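PDB 2R7H: putative D-alanine N-acetyltransferase of GNAT family from Desulfovibrio desulfuricans subsp. desulfuricans, which probably transfers an acyl group, most likely acetyl from acetyl-CoA, to an acceptor amine. Local coordinates for residues His69-Thr74 with Arg113-Glu118; Gly81-Gly86 with Tyr98-Ala103; Glu92-Leu97 with Gly128-Ala133; Ala133-Ile138 with Ile170-Glu175. All coordinates share one frame; numbering follows the deposited sequence. Where two conformers were deposited one is given.

Contact 1. Residues His69-Thr74 with Arg113-Glu118; sequences HFVFAT and RALLAE
The flat group that matters between these segments is the peptide joining Val71 to Phe72: Leu115 CD2 hangs over one face at its carbonyl-oxygen end, 3.5 Å from Val71 O. The aromatic rings lie elsewhere. Phe72 turns its side chain from the helix, to the other side of the sheet, where it meets Met79 and Tyr82. This is a helix-on-sheet packing of the GNAT fold: helix 111-125 lies across strand 69-75, and the short segment axes approach to 9.0 Å with their N-to-C directions 144° apart.

Strand alternation decides who takes part. Val71 and Ala73 send CB toward the helix, and Leu115 serves both. Its chi1 (-78°) sets CG anti to the carbonyl carbon; from CG, the CD2 methyl lies 3.8 Å from Val71 CG1 and 3.9 Å from Ala73 CB, so one methyl packs against two strand residues. The Val71 and Leu115 side chains slide past each other in opposite directions. Leu115 also packs on Ile100 and Val102 of strand 94-102, which places the helix over several strands.

One turn further on, Glu118 adds only the aliphatic root of its chain. Its carboxylate bends off to a salt bridge between OE1 and Arg24, while the chain crosses Val71 at about a right angle. The contact is thus wholly apolar in its side chains, and at this end it rests on Glu118 CB, 3.8 Å from Val71 CG1.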
loop_
_atom_site.group_PDB
_atom_site.type_symbol
_atom_site.label_atom_id
_atom_site.label_comp_id
_atom_site.label_asym_id
_atom_site.label_seq_id
_atom_site.Cartn_x
_atom_site.Cartn_y
_atom_site.Cartn_z
ATOM N N HIS B 69 -2.243 6.980 -12.686
ATOM C CA HIS B 69 -2.686 7.036 -14.058
ATOM C C HIS B 69 -4.196 6.968 -14.065
ATOM O O HIS B 69 -4.810 6.410 -13.145
ATOM C CB HIS B 69 -2.083 5.867 -14.814
ATOM C CG HIS B 69 -0.597 5.902 -14.839
ATOM N ND1 HIS B 69 0.108 6.357 -15.929
ATOM C CD2 HIS B 69 0.319 5.627 -13.881
ATOM C CE1 HIS B 69 1.403 6.292 -15.665
ATOM N NE2 HIS B 69 1.559 5.858 -14.428
ATOM N N PHE B 70 -4.772 7.497 -15.138
ATOM C CA PHE B 70 -6.210 7.615 -15.313
ATOM C C PHE B 70 -6.696 7.294 -16.713
ATOM O O PHE B 70 -5.971 7.525 -17.676
ATOM C CB PHE B 70 -6.597 9.099 -15.084
ATOM C CG PHE B 70 -6.296 9.602 -13.711
ATOM C CD1 PHE B 70 -5.071 10.167 -13.413
ATOM C CD2 PHE B 70 -7.216 9.453 -12.707
ATOM C CE1 PHE B 70 -4.769 10.597 -12.124
ATOM C CE2 PHE B 70 -6.917 9.871 -11.426
ATOM C CZ PHE B 70 -5.687 10.442 -11.140
ATOM N N VAL B 71 -7.916 6.741 -16.799
ATOM C CA VAL B 71 -8.620 6.523 -18.102
ATOM C C VAL B 71 -9.999 7.137 -17.818
ATOM O O VAL B 71 -10.715 6.653 -16.939
ATOM C CB VAL B 71 -8.824 5.048 -18.547
ATOM C CG1 VAL B 71 -9.605 5.040 -19.879
ATOM C CG2 VAL B 71 -7.492 4.276 -18.670
ATOM N N PHE B 72 -10.319 8.250 -18.476
ATOM C CA PHE B 72 -11.597 8.936 -18.303
ATOM C C PHE B 72 -12.531 8.598 -19.466
ATOM O O PHE B 72 -12.120 8.723 -20.604
ATOM C CB PHE B 72 -11.389 10.461 -18.297
ATOM C CG PHE B 72 -10.394 10.950 -17.267
ATOM C CD1 PHE B 72 -10.734 10.991 -15.935
ATOM C CD2 PHE B 72 -9.128 11.385 -17.644
ATOM C CE1 PHE B 72 -9.839 11.439 -14.991
ATOM C CE2 PHE B 72 -8.234 11.854 -16.710
ATOM C CZ PHE B 72 -8.593 11.879 -15.370
ATOM N N ALA B 73 -13.750 8.122 -19.187
ATOM C CA ALA B 73 -14.755 7.823 -20.217
ATOM C C ALA B 73 -15.625 9.094 -20.321
ATOM O O ALA B 73 -16.236 9.510 -19.318
ATOM C CB ALA B 73 -15.600 6.611 -19.808
ATOM N N THR B 74 -15.627 9.760 -21.484
ATOM C CA THR B 74 -16.449 10.983 -21.674
ATOM C C THR B 74 -17.505 10.844 -22.801
ATOM O O THR B 74 -17.319 10.078 -23.738
ATOM C CB THR B 74 -15.592 12.231 -21.975
ATOM O OG1 THR B 74 -14.815 11.990 -23.153
ATOM C CG2 THR B 74 -14.676 12.569 -20.829
ATOM N N ARG B 113 -16.772 -2.348 -17.439
ATOM C CA ARG B 113 -15.949 -3.368 -18.139
ATOM C C ARG B 113 -15.076 -2.753 -19.240
ATOM O O ARG B 113 -13.951 -3.202 -19.423
ATOM C CB ARG B 113 -16.715 -4.681 -18.551
ATOM C CG ARG B 113 -18.216 -4.593 -18.959
ATOM C CD ARG B 113 -18.898 -5.944 -19.277
ATOM N NE ARG B 113 -18.856 -6.373 -20.676
ATOM C CZ ARG B 113 -19.875 -6.211 -21.518
ATOM N N ALA B 114 -15.581 -1.717 -19.918
ATOM C CA ALA B 114 -14.856 -0.981 -20.955
ATOM C C ALA B 114 -13.676 -0.217 -20.346
ATOM O O ALA B 114 -12.592 -0.192 -20.913
ATOM C CB ALA B 114 -15.783 0.007 -21.659
ATOM N N LEU B 115 -13.907 0.442 -19.211
ATOM C CA LEU B 115 -12.837 1.151 -18.509
ATOM C C LEU B 115 -11.757 0.187 -18.030
ATOM O O LEU B 115 -10.578 0.477 -18.196
ATOM C CB LEU B 115 -13.390 1.996 -17.358
ATOM C CG LEU B 115 -14.026 3.312 -17.761
ATOM C CD1 LEU B 115 -14.960 3.855 -16.627
ATOM C CD2 LEU B 115 -12.957 4.324 -18.152
ATOM N N LEU B 116 -12.136 -0.946 -17.456
ATOM C CA LEU B 116 -11.151 -1.939 -17.026
ATOM C C LEU B 116 -10.338 -2.455 -18.249
ATOM O O LEU B 116 -9.134 -2.676 -18.140
ATOM C CB LEU B 116 -11.817 -3.125 -16.350
ATOM C CG LEU B 116 -10.942 -4.310 -15.934
ATOM C CD1 LEU B 116 -9.861 -3.993 -14.872
ATOM C CD2 LEU B 116 -11.822 -5.435 -15.468
ATOM N N ALA B 117 -11.018 -2.727 -19.377
ATOM C CA ALA B 117 -10.316 -3.178 -20.588
ATOM C C ALA B 117 -9.235 -2.149 -21.016
ATOM O O ALA B 117 -8.128 -2.507 -21.440
ATOM C CB ALA B 117 -11.315 -3.468 -21.715
ATOM N N GLU B 118 -9.534 -0.872 -20.881
ATOM C CA GLU B 118 -8.546 0.141 -21.233
ATOM C C GLU B 118 -7.344 0.163 -20.263
ATOM O O GLU B 118 -6.188 0.360 -20.683
ATOM C CB GLU B 118 -9.214 1.521 -21.321
ATOM C CG GLU B 118 -10.294 1.643 -22.394
ATOM C CD GLU B 118 -9.875 1.166 -23.787
ATOM O OE1 GLU B 118 -8.789 1.521 -24.246
ATOM O OE2 GLU B 118 -10.663 0.426 -24.414
#

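Contact 2. Residues Gly81-Gly86 with Tyr98-Ala103; sequences GYACYG and YWIAVA
Cys84 O is gripped by two successive backbone N-H groups of the facing strand: Tyr98 N at 2.8 Å and Trp99 N in a weak bond at 3.4 Å. Two residues facing one is a classic beta bulge, set in an otherwise regular antiparallel pair of strands 78-87 and 94-102. The Tyr98 bond is the more bent (139° at the hydrogen), and its donor stands 26° from the carbonyl plane. Cys84 N completes the pair by donating to Trp99 O. At the other end of the pair Gly81 CA comes within 3.0 Å of Ala101 O, and a beta carbon there would run into that oxygen and Val102 CA.

The side chains of the bulge and its neighbours add ring contacts. Trp99 and Tyr82 project to the same face of the sheet, and Trp99 NE1 gives its hydrogen to Tyr82 OH at 2.8 Å. The bond is nearly straight, at 170°, and the hydroxyl lies in the indole plane. In both residues CG stands between the backbone N and the carbonyl carbon. Cys84 CB lies over one face of the indole, toward its rim and 4.0 Å from Trp99 NE1, while Cys84 SG meets the edge of the Tyr98 ring at CD2, 3.9 Å away. Nearer the end of the strand, Ala101 CB lies 3.9 Å from Tyr82 CE1.

Tyr98 and Trp99, with Tyr68, line the pocket holding 2-ethoxyethanol. The indole N-H is satisfied by Tyr82, which should fix the rotation of Trp99 at that wall. A bulge in this strand is a hallmark of GNAT enzymes, where it helps to splay the sheet at the acetyl-CoA site; a similar role here is likely.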
loop_
_atom_site.group_PDB
_atom_site.type_symbol
_atom_site.label_atom_id
_atom_site.label_comp_id
_atom_site.label_asym_id
_atom_site.label_seq_id
_atom_site.Cartn_x
_atom_site.Cartn_y
_atom_site.Cartn_z
ATOM N N GLY B 81 -17.607 8.302 -16.452
ATOM C CA GLY B 81 -16.912 7.537 -15.437
ATOM C C GLY B 81 -15.407 7.540 -15.662
ATOM O O GLY B 81 -14.891 8.202 -16.561
ATOM N N TYR B 82 -14.684 6.831 -14.811
ATOM C CA TYR B 82 -13.234 6.789 -14.957
ATOM C C TYR B 82 -12.637 5.672 -14.123
ATOM O O TYR B 82 -13.313 5.092 -13.256
ATOM C CB TYR B 82 -12.579 8.132 -14.557
ATOM C CG TYR B 82 -12.337 8.320 -13.089
ATOM C CD1 TYR B 82 -13.385 8.421 -12.190
ATOM C CD2 TYR B 82 -11.049 8.457 -12.602
ATOM C CE1 TYR B 82 -13.157 8.567 -10.836
ATOM C CE2 TYR B 82 -10.809 8.608 -11.257
ATOM C CZ TYR B 82 -11.858 8.659 -10.381
ATOM O OH TYR B 82 -11.595 8.838 -9.047
ATOM N N ALA B 83 -11.370 5.384 -14.409
ATOM C CA ALA B 83 -10.586 4.376 -13.680
ATOM C C ALA B 83 -9.297 5.094 -13.232
ATOM O O ALA B 83 -8.798 5.971 -13.945
ATOM C CB ALA B 83 -10.254 3.248 -14.536
ATOM N N CYS B 84 -8.807 4.744 -12.054
ATOM C CA CYS B 84 -7.596 5.296 -11.447
ATOM C C CYS B 84 -6.715 4.063 -11.142
ATOM O O CYS B 84 -7.173 3.046 -10.568
ATOM C CB CYS B 84 -7.919 6.059 -10.150
ATOM S SG CYS B 84 -6.392 6.738 -9.444
ATOM N N TYR B 85 -5.462 4.106 -11.549
ATOM C CA TYR B 85 -4.574 2.964 -11.330
ATOM C C TYR B 85 -3.110 3.392 -11.349
ATOM O O TYR B 85 -2.801 4.517 -11.651
ATOM C CB TYR B 85 -4.840 1.883 -12.416
ATOM C CG TYR B 85 -4.309 2.230 -13.766
ATOM C CD1 TYR B 85 -4.995 3.050 -14.630
ATOM C CD2 TYR B 85 -3.051 1.764 -14.160
ATOM C CE1 TYR B 85 -4.447 3.376 -15.847
ATOM C CE2 TYR B 85 -2.525 2.060 -15.341
ATOM C CZ TYR B 85 -3.204 2.867 -16.188
ATOM O OH TYR B 85 -2.605 3.160 -17.370
ATOM N N GLY B 86 -2.197 2.472 -11.039
ATOM C CA GLY B 86 -0.792 2.848 -11.058
ATOM C C GLY B 86 0.157 1.729 -10.748
ATOM O O GLY B 86 -0.252 0.686 -10.259
ATOM N N TYR B 98 -6.910 1.197 -8.431
ATOM C CA TYR B 98 -7.412 1.890 -7.225
ATOM C C TYR B 98 -8.948 1.831 -7.225
ATOM O O TYR B 98 -9.531 1.342 -6.254
ATOM C CB TYR B 98 -6.718 3.275 -7.070
ATOM C CG TYR B 98 -5.160 3.129 -7.038
ATOM C CD1 TYR B 98 -4.554 2.317 -6.087
ATOM C CD2 TYR B 98 -4.302 3.851 -7.890
ATOM C CE1 TYR B 98 -3.152 2.130 -6.032
ATOM C CE2 TYR B 98 -2.862 3.680 -7.837
ATOM C CZ TYR B 98 -2.293 2.808 -6.897
ATOM O OH TYR B 98 -0.884 2.572 -6.749
ATOM N N TRP B 99 -9.608 2.247 -8.314
ATOM C CA TRP B 99 -11.076 2.065 -8.456
ATOM C C TRP B 99 -11.549 2.434 -9.841
ATOM O O TRP B 99 -10.797 3.029 -10.618
ATOM C CB TRP B 99 -11.941 2.823 -7.397
ATOM C CG TRP B 99 -11.544 4.201 -7.345
ATOM C CD1 TRP B 99 -11.861 5.164 -8.239
ATOM C CD2 TRP B 99 -10.692 4.811 -6.365
ATOM N NE1 TRP B 99 -11.254 6.320 -7.889
ATOM C CE2 TRP B 99 -10.530 6.139 -6.744
ATOM C CE3 TRP B 99 -10.033 4.350 -5.224
ATOM C CZ2 TRP B 99 -9.770 7.036 -6.021
ATOM C CZ3 TRP B 99 -9.270 5.234 -4.512
ATOM C CH2 TRP B 99 -9.158 6.572 -4.903
ATOM N N ILE B 100 -12.731 1.928 -10.170
ATOM C CA ILE B 100 -13.423 2.268 -11.374
ATOM C C ILE B 100 -14.735 2.906 -10.852
ATOM O O ILE B 100 -15.446 2.261 -10.106
ATOM C CB ILE B 100 -13.739 1.088 -12.286
ATOM C CG1 ILE B 100 -12.451 0.439 -12.767
ATOM C CG2 ILE B 100 -14.540 1.600 -13.540
ATOM C CD1 ILE B 100 -12.658 -0.750 -13.640
ATOM N N ALA B 101 -15.016 4.165 -11.190
ATOM C CA ALA B 101 -16.266 4.850 -10.775
ATOM C C ALA B 101 -17.049 5.280 -12.024
ATOM O O ALA B 101 -16.515 5.945 -12.901
ATOM C CB ALA B 101 -15.952 6.087 -9.869
ATOM N N VAL B 102 -18.325 4.899 -12.092
ATOM C CA VAL B 102 -19.243 5.249 -13.200
ATOM C C VAL B 102 -20.459 5.988 -12.620
ATOM O O VAL B 102 -21.004 5.558 -11.593
ATOM C CB VAL B 102 -19.715 3.979 -13.939
ATOM C CG1 VAL B 102 -20.863 4.271 -14.915
ATOM C CG2 VAL B 102 -18.515 3.331 -14.686
ATOM N N ALA B 103 -20.881 7.075 -13.270
ATOM C CA ALA B 103 -22.054 7.856 -12.821
ATOM C C ALA B 103 -23.300 6.944 -12.841
ATOM O O ALA B 103 -23.370 6.050 -13.681
ATOM C CB ALA B 103 -22.255 9.046 -13.693
#

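Contact 3. Residues Glu92-Leu97 with Gly128-Ala133; sequences EGTYDL and GRLLFA
Arg129, Leu97 and Tyr95 carry this contact, the parallel strand pair of the beta-alpha-beta crossover in which helix 111-125 links strands 94-102 and 130-136. Arg129 works at the entry. Its guanidinium, side-on, directs NE (3.1 Å) and NH2 (3.0 Å) at the single atom Glu92 O, which lies in the guanidinium plane, and a bend at chi3 (-60°) places NE for this. The same nitrogen makes a weak, long salt bridge with the Glu92 carboxylate, doubtful because that residue has two conformers. NH1 looks outward, to Ala161 O of the second subunit. One residue on from Glu92, Gly93 O accepts from both Arg129 N and Leu130 N.

Tyr95 continues the ladder, its N donating to Leu130 O and its O accepting from Phe132 N. Its CB packs on Leu131 CD1 at 3.8 Å and its ring atom CE1 on Gly128 CA, also at 3.8 Å, while OH bonds to Thr126.

Leu97 stands on the same face as Tyr95, toward the crossing helix, where it and Leu131 both meet Leu116. Leu131 CD1 lies 4.0 Å from Leu97 CB. The ladder ends on a short, straight bond: Leu97 N reaches Phe132 O at 2.7 Å, 171° at the hydrogen.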
loop_
_atom_site.group_PDB
_atom_site.type_symbol
_atom_site.label_atom_id
_atom_site.label_comp_id
_atom_site.label_asym_id
_atom_site.label_seq_id
_atom_site.Cartn_x
_atom_site.Cartn_y
_atom_site.Cartn_z
ATOM N N GLU B 92 8.243 -4.993 -9.992
ATOM C CA GLU B 92 8.530 -5.011 -11.442
ATOM C C GLU B 92 7.302 -5.572 -12.111
ATOM O O GLU B 92 6.985 -6.707 -11.876
ATOM C CB GLU B 92 9.773 -5.904 -11.754
ATOM C CG GLU B 92 10.045 -6.343 -13.258
ATOM C CD GLU B 92 9.362 -7.684 -13.722
ATOM O OE1 GLU B 92 9.788 -8.823 -13.310
ATOM O OE2 GLU B 92 8.450 -7.598 -14.586
ATOM N N GLY B 93 6.573 -4.775 -12.883
ATOM C CA GLY B 93 5.408 -5.292 -13.601
ATOM C C GLY B 93 4.118 -5.565 -12.852
ATOM O O GLY B 93 3.241 -6.255 -13.392
ATOM N N THR B 94 3.992 -5.063 -11.622
ATOM C CA THR B 94 2.764 -5.223 -10.840
ATOM C C THR B 94 2.116 -3.847 -10.737
ATOM O O THR B 94 2.818 -2.872 -10.531
ATOM C CB THR B 94 3.015 -5.823 -9.474
ATOM O OG1 THR B 94 3.544 -7.136 -9.658
ATOM C CG2 THR B 94 1.719 -6.000 -8.685
ATOM N N TYR B 95 0.803 -3.818 -10.895
ATOM C CA TYR B 95 -0.004 -2.604 -10.875
ATOM C C TYR B 95 -1.217 -2.782 -9.959
ATOM O O TYR B 95 -1.704 -3.869 -9.795
ATOM C CB TYR B 95 -0.515 -2.304 -12.308
ATOM C CG TYR B 95 0.579 -1.837 -13.235
ATOM C CD1 TYR B 95 1.501 -2.734 -13.774
ATOM C CD2 TYR B 95 0.713 -0.503 -13.548
ATOM C CE1 TYR B 95 2.555 -2.288 -14.574
ATOM C CE2 TYR B 95 1.739 -0.054 -14.328
ATOM C CZ TYR B 95 2.650 -0.946 -14.851
ATOM O OH TYR B 95 3.663 -0.484 -15.647
ATOM N N ASP B 96 -1.675 -1.678 -9.416
ATOM C CA ASP B 96 -2.875 -1.650 -8.619
ATOM C C ASP B 96 -3.976 -0.850 -9.299
ATOM O O ASP B 96 -3.725 0.241 -9.776
ATOM C CB ASP B 96 -2.635 -1.015 -7.277
ATOM C CG ASP B 96 -1.877 -1.931 -6.340
ATOM O OD1 ASP B 96 -2.403 -2.990 -5.954
ATOM O OD2 ASP B 96 -0.808 -1.514 -5.934
ATOM N N LEU B 97 -5.169 -1.439 -9.383
ATOM C CA LEU B 97 -6.353 -0.723 -9.865
ATOM C C LEU B 97 -6.927 -0.123 -8.576
ATOM O O LEU B 97 -7.352 -0.868 -7.718
ATOM C CB LEU B 97 -7.407 -1.686 -10.472
ATOM C CG LEU B 97 -8.727 -1.021 -10.959
ATOM C CD1 LEU B 97 -8.512 0.043 -12.104
ATOM C CD2 LEU B 97 -9.679 -2.145 -11.418
ATOM N N GLY B 128 3.455 -4.737 -17.972
ATOM C CA GLY B 128 2.881 -5.313 -16.769
ATOM C C GLY B 128 2.482 -6.768 -16.895
ATOM O O GLY B 128 2.074 -7.219 -17.969
ATOM N N ARG B 129 2.653 -7.496 -15.790
ATOM C CA ARG B 129 2.314 -8.895 -15.643
ATOM C C ARG B 129 1.041 -9.074 -14.841
ATOM O O ARG B 129 0.268 -9.968 -15.145
ATOM C CB ARG B 129 3.422 -9.615 -14.842
ATOM C CG ARG B 129 4.831 -9.460 -15.401
ATOM C CD ARG B 129 5.938 -10.010 -14.483
ATOM N NE ARG B 129 5.954 -9.344 -13.178
ATOM C CZ ARG B 129 5.493 -9.855 -12.039
ATOM N NH1 ARG B 129 4.993 -11.083 -11.968
ATOM N NH2 ARG B 129 5.557 -9.142 -10.938
ATOM N N LEU B 130 0.849 -8.245 -13.795
ATOM C CA LEU B 130 -0.279 -8.356 -12.869
ATOM C C LEU B 130 -1.003 -7.084 -12.585
ATOM O O LEU B 130 -0.392 -6.055 -12.544
ATOM C CB LEU B 130 0.250 -8.841 -11.517
ATOM C CG LEU B 130 0.874 -10.247 -11.493
ATOM C CD1 LEU B 130 1.658 -10.510 -10.167
ATOM C CD2 LEU B 130 -0.248 -11.167 -11.722
ATOM N N LEU B 131 -2.305 -7.193 -12.370
ATOM C CA LEU B 131 -3.132 -6.051 -11.979
ATOM C C LEU B 131 -3.881 -6.540 -10.761
ATOM O O LEU B 131 -4.588 -7.560 -10.845
ATOM C CB LEU B 131 -4.151 -5.631 -13.035
ATOM C CG LEU B 131 -5.067 -4.442 -12.691
ATOM C CD1 LEU B 131 -4.246 -3.214 -12.399
ATOM C CD2 LEU B 131 -6.107 -4.137 -13.799
ATOM N N PHE B 132 -3.707 -5.823 -9.648
ATOM C CA PHE B 132 -4.384 -6.155 -8.427
ATOM C C PHE B 132 -5.477 -5.142 -8.098
ATOM O O PHE B 132 -5.331 -3.988 -8.389
ATOM C CB PHE B 132 -3.408 -6.235 -7.242
ATOM C CG PHE B 132 -2.529 -7.437 -7.271
ATOM C CD1 PHE B 132 -3.010 -8.667 -6.843
ATOM C CD2 PHE B 132 -1.248 -7.371 -7.776
ATOM C CE1 PHE B 132 -2.210 -9.743 -6.879
ATOM C CE2 PHE B 132 -0.471 -8.435 -7.838
ATOM C CZ PHE B 132 -0.934 -9.649 -7.370
ATOM N N ALA B 133 -6.585 -5.646 -7.535
ATOM C CA ALA B 133 -7.706 -4.827 -7.053
ATOM C C ALA B 133 -8.062 -5.293 -5.648
ATOM O O ALA B 133 -8.163 -6.471 -5.390
ATOM C CB ALA B 133 -8.951 -4.898 -7.993
#

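Contact 4. Residues Ala133-Ile138 with Ile170-Glu175; sequences AETSGI and IIYRLE
Tyr172 can be followed outward against Ala133 and Thr135. Its CB begins 3.5 Å from Ala133 O and, more loosely, 4.5 Å from Ala133 CB. Its chi1 (-78°) sets CG anti to the carbonyl carbon, and the CD2-CE2 edge of the ring faces the partner strand: CD2 lies 4.1 Å from Ala133 O and 4.2 Å from Thr135 CG2, and CE2 is nearer, 3.8 Å from the same methyl, which lies near the ring plane. The tip leaves the sheet, where OH is hydrogen-bonded to Glu149 OE2 of helix 142-150.

The backbone beneath is an antiparallel ladder of two hydrogen-bonded pairs, Ala133 with Tyr172 and Thr135 with Ile170. Each is closed by reciprocal N-H to O bonds, the straightest being Ile170 N to Thr135 O (2.8 Å, 172°). Between them Glu134 and Ile171 form a non-hydrogen-bonded pair whose side chains run side by side on the other face; the Glu134 carboxylate has its salt-bridge partner in Lys169.

Where strand 130-136 ends, Ile170 CD1 presses onto the turn, 3.3 Å from Gly137 CA, a tight fit. Ser136 OG accepts from Ile138 N, an ST turn, and also bonds to Asp167.

Strand 167-175 thus runs antiparallel between strand 130-136 and strand 154-159. This insertion of the last strand between its two predecessors, giving the order 5-7-6, is characteristic of the C-terminal half of the GNAT fold.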
loop_
_atom_site.group_PDB
_atom_site.type_symbol
_atom_site.label_atom_id
_atom_site.label_comp_id
_atom_site.label_asym_id
_atom_site.label_seq_id
_atom_site.Cartn_x
_atom_site.Cartn_y
_atom_site.Cartn_z
ATOM N N ALA B 133 -6.585 -5.646 -7.535
ATOM C CA ALA B 133 -7.706 -4.827 -7.053
ATOM C C ALA B 133 -8.062 -5.293 -5.648
ATOM O O ALA B 133 -8.163 -6.471 -5.390
ATOM C CB ALA B 133 -8.951 -4.898 -7.993
ATOM N N GLU B 134 -8.329 -4.370 -4.754
ATOM C CA GLU B 134 -8.699 -4.708 -3.372
ATOM C C GLU B 134 -10.089 -4.197 -3.088
ATOM O O GLU B 134 -10.432 -3.106 -3.519
ATOM C CB GLU B 134 -7.746 -4.021 -2.393
ATOM C CG GLU B 134 -6.335 -4.356 -2.616
ATOM C CD GLU B 134 -5.417 -3.753 -1.573
ATOM O OE1 GLU B 134 -5.741 -2.691 -1.012
ATOM O OE2 GLU B 134 -4.363 -4.347 -1.349
ATOM N N THR B 135 -10.902 -4.988 -2.394
ATOM C CA THR B 135 -12.207 -4.513 -2.020
ATOM C C THR B 135 -12.595 -5.095 -0.665
ATOM O O THR B 135 -11.827 -5.866 -0.051
ATOM C CB THR B 135 -13.270 -4.754 -3.131
ATOM O OG1 THR B 135 -14.433 -3.991 -2.817
ATOM C CG2 THR B 135 -13.617 -6.231 -3.281
ATOM N N SER B 136 -13.763 -4.691 -0.198
ATOM C CA SER B 136 -14.299 -5.124 1.084
ATOM C C SER B 136 -15.139 -6.384 0.946
ATOM O O SER B 136 -15.708 -6.666 -0.095
ATOM C CB SER B 136 -15.108 -3.997 1.718
ATOM O OG SER B 136 -15.872 -4.467 2.791
ATOM N N GLY B 137 -15.218 -7.142 2.021
ATOM C CA GLY B 137 -16.002 -8.374 2.040
ATOM C C GLY B 137 -17.440 -8.216 2.500
ATOM O O GLY B 137 -18.145 -9.234 2.561
ATOM N N ILE B 138 -17.873 -6.977 2.805
ATOM C CA ILE B 138 -19.245 -6.705 3.268
ATOM C C ILE B 138 -20.288 -6.770 2.136
ATOM O O ILE B 138 -19.959 -6.599 0.953
ATOM C CB ILE B 138 -19.382 -5.366 4.105
ATOM C CG1 ILE B 138 -19.180 -4.104 3.271
ATOM C CG2 ILE B 138 -18.498 -5.382 5.329
ATOM C CD1 ILE B 138 -19.314 -2.822 4.108
ATOM N N ILE B 170 -10.453 -8.197 0.534
ATOM C CA ILE B 170 -10.287 -9.301 -0.419
ATOM C C ILE B 170 -9.374 -8.736 -1.510
ATOM O O ILE B 170 -9.627 -7.630 -2.011
ATOM C CB ILE B 170 -11.589 -9.835 -1.069
ATOM C CG1 ILE B 170 -12.567 -10.421 -0.039
ATOM C CG2 ILE B 170 -11.240 -10.995 -2.067
ATOM C CD1 ILE B 170 -13.095 -9.485 0.924
ATOM N N ILE B 171 -8.319 -9.477 -1.852
ATOM C CA ILE B 171 -7.351 -9.045 -2.876
ATOM C C ILE B 171 -7.573 -9.927 -4.090
ATOM O O ILE B 171 -7.492 -11.172 -4.005
ATOM C CB ILE B 171 -5.878 -9.109 -2.412
ATOM C CG1 ILE B 171 -5.665 -8.299 -1.114
ATOM C CG2 ILE B 171 -4.971 -8.543 -3.518
ATOM C CD1 ILE B 171 -4.254 -8.405 -0.484
ATOM N N TYR B 172 -7.919 -9.263 -5.198
ATOM C CA TYR B 172 -8.210 -9.865 -6.470
ATOM C C TYR B 172 -7.025 -9.710 -7.381
ATOM O O TYR B 172 -6.422 -8.658 -7.476
ATOM C CB TYR B 172 -9.480 -9.223 -7.089
ATOM C CG TYR B 172 -10.754 -9.734 -6.478
ATOM C CD1 TYR B 172 -11.303 -10.953 -6.896
ATOM C CD2 TYR B 172 -11.427 -9.013 -5.518
ATOM C CE1 TYR B 172 -12.464 -11.442 -6.339
ATOM C CE2 TYR B 172 -12.596 -9.505 -4.970
ATOM C CZ TYR B 172 -13.096 -10.702 -5.371
ATOM O OH TYR B 172 -14.239 -11.159 -4.791
ATOM N N ARG B 173 -6.710 -10.766 -8.091
ATOM C CA ARG B 173 -5.569 -10.815 -8.988
ATOM C C ARG B 173 -5.981 -10.986 -10.466
ATOM O O ARG B 173 -6.815 -11.821 -10.759
ATOM C CB ARG B 173 -4.800 -12.086 -8.613
ATOM C CG ARG B 173 -3.519 -12.392 -9.395
ATOM C CD ARG B 173 -3.227 -13.836 -9.255
ATOM N NE ARG B 173 -1.987 -14.187 -9.918
ATOM C CZ ARG B 173 -0.785 -14.006 -9.400
ATOM N NH1 ARG B 173 -0.613 -13.403 -8.216
ATOM N NH2 ARG B 173 0.262 -14.381 -10.118
ATOM N N LEU B 174 -5.390 -10.203 -11.377
ATOM C CA LEU B 174 -5.615 -10.418 -12.821
ATOM C C LEU B 174 -4.248 -10.563 -13.467
ATOM O O LEU B 174 -3.412 -9.680 -13.358
ATOM C CB LEU B 174 -6.334 -9.256 -13.501
ATOM C CG LEU B 174 -6.713 -9.404 -14.989
ATOM C CD1 LEU B 174 -7.827 -10.402 -15.168
ATOM C CD2 LEU B 174 -7.185 -8.090 -15.521
ATOM N N GLU B 175 -3.992 -11.700 -14.092
ATOM C CA GLU B 175 -2.736 -11.921 -14.820
ATOM C C GLU B 175 -2.996 -11.280 -16.170
ATOM O O GLU B 175 -3.984 -11.599 -16.858
ATOM C CB GLU B 175 -2.410 -13.395 -14.940
ATOM C CG GLU B 175 -2.177 -14.014 -13.566
ATOM C CD GLU B 175 -1.785 -15.454 -13.563
ATOM O OE1 GLU B 175 -1.476 -15.998 -14.637
ATOM O OE2 GLU B 175 -1.775 -16.050 -12.461
#

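In the fold
Read across the sheet, contacts 2, 3 and 4 form a chain of neighbours, while contact 1 lays the helix over it. Contact 1 joins contact 2 through strand pairing, Ala73 N lying 2.9 Å from Gly81 O, and touches contact 3 at Leu116. Contacts 2 and 3 share strand 94-102, with Asp96 N 2.9 Å from Gly86 O; contacts 3 and 4 share Ala133, and Leu174 N lies 2.8 Å from Leu131 O. The bound 2-ethoxyethanol, probably from the crystallisation liquor, sits about 4 Å from the Trp99 side chain of contact 2 and about 6 Å from that of Asp96 in contact 3. Contacts 3 and 4 also meet the second subunit.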